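Local structure of monooxygenase (Agrobacterium tumefaciens, 2I7G) at residues 22-27 and 357-362; 53-58 and 95-100; 257-262 and 268-273; 63-68 and 329-334. The protein probably catalyses a flavin-dependent monooxygenation, as other members of the luciferase-like monooxygenase family do, although its substrate is not established. One frame throughout, in Å; residues are numbered along the deposited sequence. Where two conformers were deposited one is given.

How the interactions relate
All four contacts lie in a TIM barrel and are buried; among the touching residues only R360 and Q270 are partly exposed. Interaction 4 is the most central, its centre about 7 Å from the centre of the chain: strands 65-68 and 329-333 meet inside the barrel across strand 23-28, and a charged arginine takes part. Interactions 1 and 2 pack helices on the outer side of the sheet; 2 is wholly apolar, whereas 1 adds a bridging water and an arginine. Interaction 3, its centre about 19 Å from that of the chain, is chiefly aromatic and joins a strand to the short helix after it. Salt bridge E23-R329 ties interaction 1 to interaction 4.

Interaction 1: residues 22-27 and 357-362; sequences MELGLY and PLVRKE
One ordered water joins M22 to R360: it donates to M22 O at 2.6 Å and accepts from R360 NE at 2.8 Å. The bridge connects the residue just before the first strand of a TIM barrel, 23-28, to the last long helix, 341-363, so that the two ends of the barrel sequence meet here. The guanidinium has stronger partners beyond the water, since R360 NH2 forms a salt bridge with D64 OD2 and a hydrogen bond with G62 O. D64 OD2 also receives the backbone N of L24, which makes this carboxylate a second link between the strand and the arginine. Three separate bonds thus fix the rotation of the R360 head group. With CG of R360 anti to its carbonyl carbon (chi1 -69°) and the chain extended from CG to NE, the arginine spans the gap to the strand although its CB does not aim there directly. L24 and R360 run past each other in opposite directions, and L24 CD2 lies 4.0 Å from R360 NE at a slant to the guanidinium plane. L24 is modelled in two conformers and this contact holds for one of them, so it is tentative. F330 and Y351 also touch L24, placing it between the sheet and the covering helix. Beside this polar strip lies an apolar patch built on V359, whose CG1 is anti to the backbone N (chi1 176°). M22, a selenomethionine, crosses V359 obliquely and reaches it through a methylene instead of selenium: M22 CG is 4.2 Å from V359 CG1.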
# COMPACT_ATOMS: atom_id res chain seq x y z
N MSE B 22 24.44 -10.76 -13.71
CA MSE B 22 23.28 -11.56 -13.43
C MSE B 22 22.67 -11.00 -12.14
O MSE B 22 23.38 -10.85 -11.14
CB MSE B 22 23.73 -13.00 -13.21
CG MSE B 22 22.70 -13.90 -12.56
SE MSE B 22 21.21 -14.18 -13.78
CE MSE B 22 21.99 -15.52 -14.96
N GLU B 23 21.38 -10.70 -12.15
CA GLU B 23 20.72 -10.31 -10.93
C GLU B 23 20.10 -11.55 -10.29
O GLU B 23 19.38 -12.30 -10.98
CB GLU B 23 19.57 -9.34 -11.22
CG GLU B 23 19.99 -7.89 -11.45
CD GLU B 23 18.75 -7.01 -11.63
OE1 GLU B 23 17.91 -7.37 -12.50
OE2 GLU B 23 18.62 -5.97 -10.92
N LEU B 24 20.34 -11.78 -9.00
CA LEU B 24 19.75 -12.97 -8.36
C LEU B 24 18.80 -12.57 -7.25
O LEU B 24 19.17 -11.81 -6.35
CB LEU B 24 20.82 -13.89 -7.76
CG LEU B 24 21.95 -14.48 -8.62
CD1 LEU B 24 21.44 -15.26 -9.80
CD2 LEU B 24 23.04 -13.46 -9.01
N GLY B 25 17.60 -13.12 -7.29
CA GLY B 25 16.59 -12.74 -6.34
C GLY B 25 15.68 -13.86 -5.89
O GLY B 25 15.84 -15.04 -6.27
N LEU B 26 14.68 -13.44 -5.12
CA LEU B 26 13.69 -14.35 -4.51
C LEU B 26 12.31 -13.81 -4.84
O LEU B 26 12.16 -12.59 -5.04
CB LEU B 26 13.79 -14.34 -2.98
CG LEU B 26 15.01 -15.08 -2.40
CD1 LEU B 26 15.35 -14.61 -0.97
CD2 LEU B 26 14.77 -16.58 -2.49
N TYR B 27 11.33 -14.70 -4.91
CA TYR B 27 9.91 -14.25 -4.88
C TYR B 27 9.07 -15.21 -4.07
O TYR B 27 9.44 -16.38 -3.91
CB TYR B 27 9.34 -13.97 -6.27
CG TYR B 27 9.09 -15.17 -7.16
CD1 TYR B 27 7.79 -15.53 -7.52
CD2 TYR B 27 10.16 -15.94 -7.65
CE1 TYR B 27 7.55 -16.61 -8.37
CE2 TYR B 27 9.92 -17.05 -8.48
CZ TYR B 27 8.61 -17.37 -8.82
OH TYR B 27 8.39 -18.45 -9.65
N PRO B 357 27.76 -15.51 -4.80
CA PRO B 357 29.17 -15.28 -5.14
C PRO B 357 29.74 -16.24 -6.21
O PRO B 357 30.50 -15.78 -7.07
CB PRO B 357 29.90 -15.43 -3.80
CG PRO B 357 28.83 -15.01 -2.78
CD PRO B 357 27.57 -15.65 -3.34
N LEU B 358 29.37 -17.52 -6.14
CA LEU B 358 29.77 -18.52 -7.14
C LEU B 358 29.27 -18.12 -8.53
O LEU B 358 30.05 -18.09 -9.50
CB LEU B 358 29.28 -19.92 -6.77
CG LEU B 358 30.00 -20.66 -5.63
CD1 LEU B 358 29.17 -21.90 -5.16
CD2 LEU B 358 31.42 -21.05 -6.04
N VAL B 359 27.97 -17.79 -8.61
CA VAL B 359 27.36 -17.42 -9.88
C VAL B 359 27.98 -16.14 -10.42
O VAL B 359 28.40 -16.11 -11.58
CB VAL B 359 25.84 -17.28 -9.77
CG1 VAL B 359 25.29 -16.81 -11.12
CG2 VAL B 359 25.19 -18.66 -9.33
N ARG B 360 28.09 -15.12 -9.57
CA ARG B 360 28.64 -13.84 -10.01
C ARG B 360 30.09 -13.96 -10.47
O ARG B 360 30.48 -13.33 -11.46
CB ARG B 360 28.52 -12.78 -8.90
CG ARG B 360 27.10 -12.33 -8.60
CD ARG B 360 27.01 -11.54 -7.26
NE ARG B 360 25.62 -11.18 -6.98
CZ ARG B 360 25.09 -11.07 -5.77
NH1 ARG B 360 25.83 -11.30 -4.69
NH2 ARG B 360 23.79 -10.72 -5.64
N LYS B 361 30.88 -14.78 -9.77
CA LYS B 361 32.30 -15.01 -10.09
C LYS B 361 32.47 -15.64 -11.47
O LYS B 361 33.33 -15.23 -12.26
CB LYS B 361 32.96 -15.85 -8.98
CG LYS B 361 34.25 -16.63 -9.35
CD LYS B 361 34.98 -17.18 -8.10
CE LYS B 361 34.14 -18.15 -7.23
NZ LYS B 361 34.33 -19.62 -7.51
N GLU B 362 31.64 -16.63 -11.76
CA GLU B 362 31.69 -17.37 -13.00
C GLU B 362 31.17 -16.56 -14.20
O GLU B 362 31.79 -16.57 -15.27
CB GLU B 362 30.94 -18.69 -12.83
CG GLU B 362 30.83 -19.54 -14.09
CD GLU B 362 32.15 -20.12 -14.56
OE1 GLU B 362 33.13 -20.19 -13.76
OE2 GLU B 362 32.22 -20.51 -15.74
O HOH W 1 24.19 -9.75 -8.90

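Interaction 2: residues 53-58 and 95-100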
# COMPACT_ATOMS: atom_id res chain seq x y z
N GLU B 53 11.11 -10.44 7.79
CA GLU B 53 12.42 -10.99 8.17
C GLU B 53 13.14 -11.61 6.96
O GLU B 53 14.36 -11.44 6.84
CB GLU B 53 12.27 -12.02 9.29
CG GLU B 53 11.88 -11.38 10.65
CD GLU B 53 11.71 -12.45 11.73
OE1 GLU B 53 11.92 -13.67 11.43
OE2 GLU B 53 11.42 -12.08 12.91
N GLU B 54 12.40 -12.32 6.11
CA GLU B 54 12.97 -12.88 4.86
C GLU B 54 13.57 -11.77 4.01
O GLU B 54 14.67 -11.92 3.51
CB GLU B 54 11.92 -13.60 3.97
CG GLU B 54 11.25 -14.82 4.59
CD GLU B 54 10.10 -15.37 3.70
OE1 GLU B 54 9.05 -15.75 4.28
OE2 GLU B 54 10.26 -15.40 2.44
N ILE B 55 12.78 -10.71 3.79
CA ILE B 55 13.21 -9.61 2.88
C ILE B 55 14.41 -8.88 3.47
O ILE B 55 15.39 -8.59 2.76
CB ILE B 55 12.03 -8.63 2.60
CG1 ILE B 55 10.90 -9.38 1.91
CG2 ILE B 55 12.50 -7.50 1.67
CD1 ILE B 55 9.53 -8.62 1.89
N GLU B 56 14.38 -8.61 4.77
CA GLU B 56 15.50 -7.93 5.40
C GLU B 56 16.79 -8.76 5.31
O GLU B 56 17.87 -8.22 5.03
CB GLU B 56 15.20 -7.59 6.85
CG GLU B 56 14.06 -6.57 7.07
CD GLU B 56 13.39 -6.79 8.41
OE1 GLU B 56 13.98 -7.50 9.26
OE2 GLU B 56 12.27 -6.27 8.63
N LEU B 57 16.67 -10.07 5.52
CA LEU B 57 17.83 -10.94 5.42
C LEU B 57 18.37 -10.94 4.00
O LEU B 57 19.58 -10.82 3.81
CB LEU B 57 17.52 -12.37 5.87
CG LEU B 57 18.75 -13.30 5.80
CD1 LEU B 57 19.90 -12.76 6.67
CD2 LEU B 57 18.36 -14.73 6.21
N ALA B 58 17.47 -11.08 3.02
CA ALA B 58 17.85 -11.07 1.59
C ALA B 58 18.61 -9.79 1.26
O ALA B 58 19.64 -9.83 0.58
CB ALA B 58 16.61 -11.20 0.71
N ILE B 95 18.20 -3.98 -1.83
CA ILE B 95 17.41 -4.91 -2.64
C ILE B 95 16.29 -4.22 -3.43
O ILE B 95 15.63 -3.31 -2.92
CB ILE B 95 16.87 -6.06 -1.75
CG1 ILE B 95 16.46 -7.28 -2.59
CG2 ILE B 95 15.78 -5.57 -0.81
CD1 ILE B 95 16.47 -8.56 -1.73
N ARG B 96 16.10 -4.62 -4.68
CA ARG B 96 15.00 -4.10 -5.44
C ARG B 96 13.71 -4.80 -5.05
O ARG B 96 13.71 -5.98 -4.66
CB ARG B 96 15.30 -4.12 -6.92
CG ARG B 96 16.52 -3.18 -7.18
CD ARG B 96 16.81 -2.88 -8.61
NE ARG B 96 15.66 -2.32 -9.29
CZ ARG B 96 15.44 -1.01 -9.43
NH1 ARG B 96 16.28 -0.10 -8.92
NH2 ARG B 96 14.36 -0.63 -10.08
N LEU B 97 12.61 -4.08 -5.15
CA LEU B 97 11.34 -4.54 -4.56
C LEU B 97 10.26 -4.57 -5.65
O LEU B 97 9.88 -3.50 -6.20
CB LEU B 97 10.91 -3.57 -3.44
CG LEU B 97 11.88 -3.55 -2.22
CD1 LEU B 97 11.52 -2.34 -1.34
CD2 LEU B 97 11.85 -4.87 -1.44
N THR B 98 9.76 -5.76 -5.96
CA THR B 98 8.84 -5.88 -7.14
C THR B 98 7.59 -6.68 -6.77
O THR B 98 7.62 -7.55 -5.90
CB THR B 98 9.54 -6.52 -8.39
OG1 THR B 98 8.65 -6.57 -9.51
CG2 THR B 98 10.04 -7.95 -8.09
N SER B 99 6.49 -6.39 -7.46
CA SER B 99 5.42 -7.41 -7.48
C SER B 99 5.88 -8.61 -8.35
O SER B 99 6.78 -8.47 -9.18
CB SER B 99 4.11 -6.82 -8.02
OG SER B 99 4.30 -6.22 -9.29
N ALA B 100 5.26 -9.77 -8.16
CA ALA B 100 5.63 -10.99 -8.91
C ALA B 100 4.48 -12.01 -8.76
O ALA B 100 4.69 -13.08 -8.19
CB ALA B 100 7.00 -11.57 -8.34
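I95 reaches from the loop just before strand 96-99 to A58 on helix 40-60, and its longer branch does all the touching. From I95 CB, CG1 departs anti to the backbone N (chi1 -161°), which aims the branch at the helix. I95 CG1 first passes the backbone leading into strand 65-68, packing against L63 O and V65 N. Its tip, I95 CD1, then settles against the helix, 3.6 Å from A58 CB and 3.9 Å from A58 C. The methyl therefore covers both the side chain and the backbone of one residue, and the short alanine side chain is consistent with this close approach. The backbone N of I95 is held by D59 OD1, which ties the same loop to the end of the same helix by a polar bond.

One turn earlier in the helix, I55 makes the second and looser contact. I55 CG2 stands 4.1 Å from L97 CD2, methyl against methyl. L97 does not set out toward the helix at CB, but its CD2 branch swings that way, while A88 and other residues of helix 81-89 also touch this leucine. F66 of the intervening strand 65-68 touches both I55 and A58, so the patch continues along the sheet. Helix 40-60 connects strands 23-28 and 65-68, which are parallel neighbours, and here it extends over the next strand as well: this is the beta-alpha-beta layering of a TIM barrel, with aliphatic side chains filling the layer between sheet and outer helices.

Interaction 3: residues 257-262 and 268-273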
# COMPACT_ATOMS: atom_id res chain seq x y z
N HIS B 257 10.99 -22.50 -9.25
CA HIS B 257 10.82 -23.00 -7.90
C HIS B 257 12.06 -23.75 -7.49
O HIS B 257 12.75 -24.33 -8.33
CB HIS B 257 9.59 -23.90 -7.82
CG HIS B 257 8.32 -23.17 -8.11
ND1 HIS B 257 7.57 -23.40 -9.25
CD2 HIS B 257 7.70 -22.17 -7.45
CE1 HIS B 257 6.52 -22.59 -9.25
NE2 HIS B 257 6.57 -21.85 -8.17
N GLY B 258 12.31 -23.77 -6.18
CA GLY B 258 13.45 -24.55 -5.69
C GLY B 258 13.76 -24.29 -4.24
O GLY B 258 12.94 -23.72 -3.50
N PHE B 259 14.93 -24.76 -3.80
CA PHE B 259 15.26 -24.60 -2.39
C PHE B 259 16.75 -24.89 -2.21
O PHE B 259 17.31 -25.73 -2.91
CB PHE B 259 14.40 -25.55 -1.54
CG PHE B 259 14.62 -25.41 -0.06
CD1 PHE B 259 14.46 -24.17 0.59
CD2 PHE B 259 14.97 -26.53 0.70
CE1 PHE B 259 14.68 -24.06 1.98
CE2 PHE B 259 15.18 -26.42 2.11
CZ PHE B 259 15.05 -25.19 2.73
N ILE B 260 17.38 -24.14 -1.29
CA ILE B 260 18.81 -24.34 -1.00
C ILE B 260 18.96 -24.75 0.47
O ILE B 260 18.32 -24.17 1.35
CB ILE B 260 19.61 -23.04 -1.29
CG1 ILE B 260 19.48 -22.63 -2.78
CG2 ILE B 260 21.06 -23.20 -0.86
CD1 ILE B 260 19.65 -21.15 -3.04
N ALA B 261 19.79 -25.76 0.74
CA ALA B 261 20.04 -26.16 2.12
C ALA B 261 21.49 -26.61 2.22
O ALA B 261 22.23 -26.56 1.23
CB ALA B 261 19.08 -27.31 2.60
N ASP B 262 21.89 -27.02 3.41
CA ASP B 262 23.30 -27.30 3.66
C ASP B 262 23.78 -28.53 2.89
O ASP B 262 24.99 -28.66 2.63
CB ASP B 262 23.54 -27.45 5.15
CG ASP B 262 23.57 -26.09 5.85
OD1 ASP B 262 24.64 -25.43 5.78
OD2 ASP B 262 22.54 -25.66 6.43
N ALA B 268 16.23 -31.57 -0.57
CA ALA B 268 15.17 -32.42 -1.13
C ALA B 268 14.15 -32.84 -0.05
O ALA B 268 12.93 -32.68 -0.25
CB ALA B 268 15.79 -33.67 -1.80
N ASP B 269 14.65 -33.36 1.09
CA ASP B 269 13.77 -33.88 2.15
C ASP B 269 12.88 -32.75 2.68
O ASP B 269 11.66 -32.92 2.83
CB ASP B 269 14.59 -34.48 3.30
CG ASP B 269 15.26 -35.82 2.94
OD1 ASP B 269 14.97 -36.42 1.90
OD2 ASP B 269 16.11 -36.27 3.75
N GLN B 270 13.50 -31.60 2.95
CA GLN B 270 12.77 -30.49 3.55
C GLN B 270 11.73 -29.92 2.59
O GLN B 270 10.64 -29.55 3.04
CB GLN B 270 13.73 -29.39 4.06
CG GLN B 270 14.55 -29.87 5.25
CD GLN B 270 15.67 -28.90 5.65
OE1 GLN B 270 15.78 -27.78 5.13
NE2 GLN B 270 16.53 -29.36 6.59
N PHE B 271 12.04 -29.90 1.30
CA PHE B 271 11.11 -29.39 0.27
C PHE B 271 9.98 -30.39 -0.02
O PHE B 271 8.86 -29.98 -0.28
CB PHE B 271 11.90 -29.05 -1.01
CG PHE B 271 11.28 -27.94 -1.89
CD1 PHE B 271 10.97 -28.20 -3.22
CD2 PHE B 271 11.05 -26.65 -1.40
CE1 PHE B 271 10.43 -27.19 -4.05
CE2 PHE B 271 10.52 -25.63 -2.23
CZ PHE B 271 10.23 -25.91 -3.56
N TYR B 272 10.28 -31.68 0.04
CA TYR B 272 9.30 -32.76 -0.25
C TYR B 272 8.52 -33.22 1.00
O TYR B 272 7.53 -33.95 0.88
CB TYR B 272 10.07 -33.95 -0.80
CG TYR B 272 9.29 -35.11 -1.35
CD1 TYR B 272 9.19 -36.31 -0.64
CD2 TYR B 272 8.71 -35.05 -2.64
CE1 TYR B 272 8.51 -37.44 -1.17
CE2 TYR B 272 8.04 -36.17 -3.19
CZ TYR B 272 7.95 -37.35 -2.45
OH TYR B 272 7.29 -38.43 -2.99
N GLY B 273 8.97 -32.84 2.20
CA GLY B 273 8.35 -33.34 3.44
C GLY B 273 6.84 -33.10 3.46
O GLY B 273 6.40 -32.01 3.08
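F259 and F271 bury the largest areas in this contact, with Q270 next, and the three set its geometry. The two phenyl rings are almost parallel, their planes 7° apart, yet the centroids are separated by 6.0 Å. They are slid so far past each other that they barely overlap, and the closeness comes instead from F259 CB, which lies 3.5 Å from F271 CD2. F259 has CG anti to its backbone N (chi1 -177°), which carries its ring along the helix toward Q270.

The same face of the F271 ring that F259 CB approaches also meets the backbone of G258, through its carbonyl group. G258 O is 3.3 Å from F271 CE2, and G258 C lies above the ring, displaced toward its rim. Q270 completes the group by offering its amide oxygen in the plane of the F259 ring: Q270 OE1 is 3.4 Å from F259 CE2 and 3.6 Å from F259 CZ. The amide is turned 53° from the ring, and the approach of an oxygen to the edge is consistent with a weak electrostatic attraction to the ring hydrogens.

The axes of strand 257-260 and helix 268-272 come within 8.7 Å, and the short connection between them makes this a local strand-to-helix packing. It sits at the C-terminal end of strand 252-260, on the face opposite I260, which packs on outer helix 341-363. L308 of neighbouring strand 307-309 touches both phenylalanines, M279 of helix 279-286 lies against F271, and Q343 of helix 341-363 touches Q270.

Interaction 4: residues 63-68 and 329-334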
# COMPACT_ATOMS: atom_id res chain seq x y z
N LEU B 63 21.34 -10.08 -1.87
CA LEU B 63 20.49 -10.50 -3.00
C LEU B 63 19.89 -9.25 -3.68
O LEU B 63 19.70 -8.18 -3.05
CB LEU B 63 19.42 -11.48 -2.55
CG LEU B 63 20.07 -12.83 -2.18
CD1 LEU B 63 18.97 -13.65 -1.45
CD2 LEU B 63 20.68 -13.55 -3.43
N ASP B 64 19.63 -9.38 -4.98
CA ASP B 64 19.37 -8.22 -5.84
C ASP B 64 17.93 -7.80 -5.92
O ASP B 64 17.65 -6.62 -6.13
CB ASP B 64 19.90 -8.49 -7.25
CG ASP B 64 21.41 -8.71 -7.25
OD1 ASP B 64 22.14 -7.79 -6.81
OD2 ASP B 64 21.85 -9.81 -7.65
N VAL B 65 17.01 -8.76 -5.80
CA VAL B 65 15.59 -8.50 -6.04
C VAL B 65 14.77 -9.37 -5.11
O VAL B 65 15.13 -10.53 -4.87
CB VAL B 65 15.18 -8.92 -7.49
CG1 VAL B 65 13.66 -8.71 -7.71
CG2 VAL B 65 16.03 -8.21 -8.53
N PHE B 66 13.66 -8.81 -4.61
CA PHE B 66 12.67 -9.61 -3.91
C PHE B 66 11.27 -9.28 -4.46
O PHE B 66 10.88 -8.07 -4.51
CB PHE B 66 12.75 -9.33 -2.39
CG PHE B 66 12.18 -10.45 -1.52
CD1 PHE B 66 13.04 -11.21 -0.70
CD2 PHE B 66 10.82 -10.73 -1.53
CE1 PHE B 66 12.55 -12.25 0.11
CE2 PHE B 66 10.28 -11.78 -0.74
CZ PHE B 66 11.17 -12.55 0.09
N GLY B 67 10.55 -10.32 -4.86
CA GLY B 67 9.18 -10.19 -5.41
C GLY B 67 8.07 -10.76 -4.54
O GLY B 67 8.26 -11.80 -3.89
N LEU B 68 6.90 -10.10 -4.55
CA LEU B 68 5.73 -10.62 -3.80
C LEU B 68 4.56 -10.69 -4.79
O LEU B 68 4.30 -9.70 -5.53
CB LEU B 68 5.32 -9.68 -2.69
CG LEU B 68 6.38 -9.35 -1.66
CD1 LEU B 68 5.75 -8.42 -0.62
CD2 LEU B 68 6.87 -10.63 -0.93
N ARG B 329 18.37 -12.00 -15.29
CA ARG B 329 17.85 -12.07 -13.95
C ARG B 329 17.37 -13.51 -13.68
O ARG B 329 16.90 -14.19 -14.60
CB ARG B 329 16.74 -11.01 -13.79
CG ARG B 329 16.00 -11.09 -12.44
CD ARG B 329 14.90 -10.00 -12.34
NE ARG B 329 15.45 -8.66 -12.16
CZ ARG B 329 14.71 -7.56 -11.90
NH1 ARG B 329 13.39 -7.63 -11.81
NH2 ARG B 329 15.30 -6.40 -11.71
N PHE B 330 17.52 -13.95 -12.43
CA PHE B 330 17.11 -15.28 -11.96
C PHE B 330 16.36 -15.08 -10.67
O PHE B 330 16.93 -14.54 -9.71
CB PHE B 330 18.35 -16.18 -11.74
CG PHE B 330 18.03 -17.50 -11.11
CD1 PHE B 330 17.64 -18.59 -11.91
CD2 PHE B 330 18.11 -17.67 -9.71
CE1 PHE B 330 17.32 -19.82 -11.34
CE2 PHE B 330 17.83 -18.94 -9.13
CZ PHE B 330 17.41 -20.00 -9.95
N LEU B 331 15.09 -15.52 -10.60
CA LEU B 331 14.27 -15.37 -9.41
C LEU B 331 13.82 -16.75 -8.89
O LEU B 331 13.26 -17.55 -9.63
CB LEU B 331 13.01 -14.53 -9.69
CG LEU B 331 13.15 -13.05 -10.01
CD1 LEU B 331 11.71 -12.43 -9.93
CD2 LEU B 331 14.15 -12.33 -9.04
N LEU B 332 14.07 -16.99 -7.60
CA LEU B 332 13.83 -18.31 -7.02
C LEU B 332 12.69 -18.22 -6.01
O LEU B 332 12.74 -17.35 -5.11
CB LEU B 332 15.14 -18.71 -6.31
CG LEU B 332 15.09 -20.08 -5.63
CD1 LEU B 332 14.80 -21.23 -6.64
CD2 LEU B 332 16.43 -20.35 -4.77
N GLN B 333 11.71 -19.12 -6.10
CA GLN B 333 10.62 -19.19 -5.11
C GLN B 333 10.84 -20.44 -4.25
O GLN B 333 10.70 -21.57 -4.74
CB GLN B 333 9.25 -19.21 -5.80
CG GLN B 333 8.10 -19.38 -4.80
CD GLN B 333 6.71 -19.27 -5.44
OE1 GLN B 333 6.41 -18.32 -6.17
NE2 GLN B 333 5.87 -20.18 -5.13
N MSE B 334 11.25 -20.21 -3.00
CA MSE B 334 11.49 -21.29 -2.02
C MSE B 334 10.35 -21.34 -1.00
O MSE B 334 9.87 -22.43 -0.61
CB MSE B 334 12.80 -21.04 -1.25
CG MSE B 334 14.03 -20.82 -2.11
SE MSE B 334 15.71 -20.71 -1.07
CE MSE B 334 15.34 -19.12 -0.06
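V65 stands at about a right angle to both R329 and L331, and each of its branches has its own task. V65 CG2 sits over one face of the R329 guanidinium, displaced toward the rim, and is 3.7 Å from each of R329 CZ, R329 NE and R329 NH2. The height is the evidence for a methyl resting on the flat group and not pushed against its edge: V65 CG2 is 3.5 Å above the guanidinium plane of R329, nearly the whole of its distance to CZ. The arginine arrives from the side: extended as far as CD, it bends at chi3 (-72°), which turns the head group beneath the valine.

V65 CG1 and V65 CB both lie 3.9 Å from L331 CD2, so one leucine methyl lies alongside the CB-CG1 bond of the valine. V65 CG1 is anti to the backbone N (chi1 177°), which leaves CG2 on the side of the arginine and CG1 on the side of the leucine.

Strands 65-68 and 329-333 are not neighbours in the TIM barrel; both flank strand 23-28, so V65, R329 and L331 meet in the barrel interior, while F66 and F330 alternate with them and touch outer helices. The polar rim of the guanidinium is held by other charges inside the barrel. Two carboxylates at separate nitrogens would fix the plane of the group and probably balance its positive charge in this buried setting: R329 NE pairs with E23 OE1 of the intervening strand, and R329 NH1 with E128 OE1 of strand 127-131.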